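Local atomic coordinates of uncharacterized protein yedD (PDB entry 4HWM), a protein that is of unknown function but is probably a YedD-like bacterial lipoprotein built as a small antiparallel beta barrel. Residues F52-R55 with R59-A62. Sequence-based numbering, arbitrary orientation.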
loop_
_atom_site.group_PDB
_atom_site.type_symbol
_atom_site.label_atom_id
_atom_site.label_comp_id
_atom_site.label_asym_id
_atom_site.label_seq_id
_atom_site.Cartn_x
_atom_site.Cartn_y
_atom_site.Cartn_z
ATOM N N PHE A 52 -3.820 0.868 -0.934
ATOM C CA PHE A 52 -3.905 -0.046 -2.075
ATOM C C PHE A 52 -2.541 -0.639 -2.308
ATOM O O PHE A 52 -1.575 0.107 -2.535
ATOM C CB PHE A 52 -4.362 0.730 -3.315
ATOM C CG PHE A 52 -4.883 -0.129 -4.441
ATOM C CD1 PHE A 52 -6.029 -0.878 -4.277
ATOM C CD2 PHE A 52 -4.226 -0.176 -5.659
ATOM C CE1 PHE A 52 -6.534 -1.621 -5.337
ATOM C CE2 PHE A 52 -4.706 -0.933 -6.698
ATOM C CZ PHE A 52 -5.841 -1.680 -6.530
ATOM N N ASP A 53 -2.466 -1.967 -2.232
ATOM C CA ASP A 53 -1.196 -2.721 -2.327
ATOM C C ASP A 53 -1.246 -3.421 -3.678
ATOM O O ASP A 53 -2.113 -4.275 -3.857
ATOM C CB ASP A 53 -1.137 -3.702 -1.147
ATOM C CG ASP A 53 0.072 -4.626 -1.170
ATOM O OD1 ASP A 53 0.597 -4.927 -2.250
ATOM O OD2 ASP A 53 0.460 -5.066 -0.079
ATOM N N CYS A 54 -0.377 -3.012 -4.616
ATOM C CA CYS A 54 -0.441 -3.499 -6.002
ATOM C C CYS A 54 0.922 -4.006 -6.384
ATOM O O CYS A 54 1.891 -3.260 -6.346
ATOM C CB CYS A 54 -0.892 -2.369 -6.924
ATOM S SG CYS A 54 -1.115 -2.836 -8.629
ATOM N N ARG A 55 1.004 -5.279 -6.732
ATOM C CA ARG A 55 2.275 -5.907 -7.069
ATOM C C ARG A 55 2.141 -6.541 -8.432
ATOM O O ARG A 55 1.101 -7.067 -8.756
ATOM C CB ARG A 55 2.629 -6.938 -6.028
ATOM C CG ARG A 55 2.626 -6.327 -4.647
ATOM C CD ARG A 55 3.092 -7.267 -3.626
ATOM N NE ARG A 55 2.697 -6.864 -2.281
ATOM C CZ ARG A 55 3.189 -7.333 -1.150
ATOM N NH1 ARG A 55 4.128 -8.276 -1.151
ATOM N NH2 ARG A 55 2.691 -6.887 -0.009
ATOM N N ARG A 59 1.818 -11.244 -13.713
ATOM C CA ARG A 59 0.448 -10.909 -13.391
ATOM C C ARG A 59 0.444 -9.823 -12.323
ATOM O O ARG A 59 1.458 -9.596 -11.671
ATOM C CB ARG A 59 -0.303 -12.131 -12.866
ATOM C CG ARG A 59 -0.484 -13.213 -13.927
ATOM C CD ARG A 59 -1.280 -14.394 -13.396
ATOM N NE ARG A 59 -0.529 -15.144 -12.388
ATOM C CZ ARG A 59 -1.046 -16.007 -11.505
ATOM N NH1 ARG A 59 -2.341 -16.276 -11.480
ATOM N NH2 ARG A 59 -0.247 -16.602 -10.625
ATOM N N VAL A 60 -0.708 -9.181 -12.179
ATOM C CA VAL A 60 -0.950 -8.162 -11.175
ATOM C C VAL A 60 -1.776 -8.768 -10.047
ATOM O O VAL A 60 -2.732 -9.524 -10.292
ATOM C CB VAL A 60 -1.734 -6.988 -11.808
ATOM C CG1 VAL A 60 -2.098 -5.949 -10.786
ATOM C CG2 VAL A 60 -0.955 -6.364 -12.956
ATOM N N ILE A 61 -1.411 -8.443 -8.818
ATOM C CA ILE A 61 -2.214 -8.747 -7.653
ATOM C C ILE A 61 -2.340 -7.440 -6.888
ATOM O O ILE A 61 -1.339 -6.836 -6.519
ATOM C CB ILE A 61 -1.632 -9.892 -6.783
ATOM C CG1 ILE A 61 -2.491 -10.081 -5.525
ATOM C CG2 ILE A 61 -0.188 -9.671 -6.403
ATOM C CD1 ILE A 61 -2.376 -11.456 -4.917
ATOM N N ALA A 62 -3.569 -6.996 -6.702
ATOM C CA ALA A 62 -3.828 -5.745 -6.030
ATOM C C ALA A 62 -4.924 -5.915 -4.967
ATOM O O ALA A 62 -5.891 -6.659 -5.169
ATOM C CB ALA A 62 -4.221 -4.701 -7.055
#
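The ring of Phe-52 meets the methyl of Ala-62 obliquely, CZ lying 3.5 Å from CB, while the other flat group, the Arg-55 guanidinium, takes the Asp-53 carboxylate at its edge and in its plane. The two groups mark the two sides of a beta hairpin, strands 50-56 and 60-70 of the antiparallel barrel, and illustrate how alternation along a strand sends successive side chains to opposite faces, here a largely apolar one and one that carries an ion pair beside Ile-61. Phe-52, Cys-54, Val-60 and Ala-62 share one face, on which Phe-52 and Cys-54 touch helix 108-118. There Phe-52 also meets the ring of Trp-114, their planes about 45° apart, and Cys-54 forms a disulfide with Cys-110 of the helix. With its sulfur anti to the backbone N (chi1 -176°), Cys-54 brings SG alongside Val-60 CG1 at 3.9 Å and close to Ala-62 CB.

On the other side, Arg-55 grips Asp-53 side-on, NE to OD1 and NH2 to OD2, each bond 2.9 Å and nearly straight, through the syn lone pairs. This double grip fixes the rotation of the carboxylate; OD2 is also hydrogen-bonded to the hydroxyl of Tyr-95, and Asp-96 forms a salt bridge with Arg-55 NH2. Ile-61 reaches the arginine at its root, setting CG2 3.9 Å from Arg-55 CB, well away from the charged end.

Between these two layers the backbones pair. Cys-54 and Ala-62 form a non-hydrogen-bonded pair, beside which Ala-62 CA comes within 3.1 Å of Asp-53 O in a CA-H...O contact. Arg-55 and Ile-61 form the hydrogen-bonded pair: Arg-55 N gives to Ile-61 O at 2.8 Å, and Ile-61 N returns a bond of 2.9 Å to Arg-55 O.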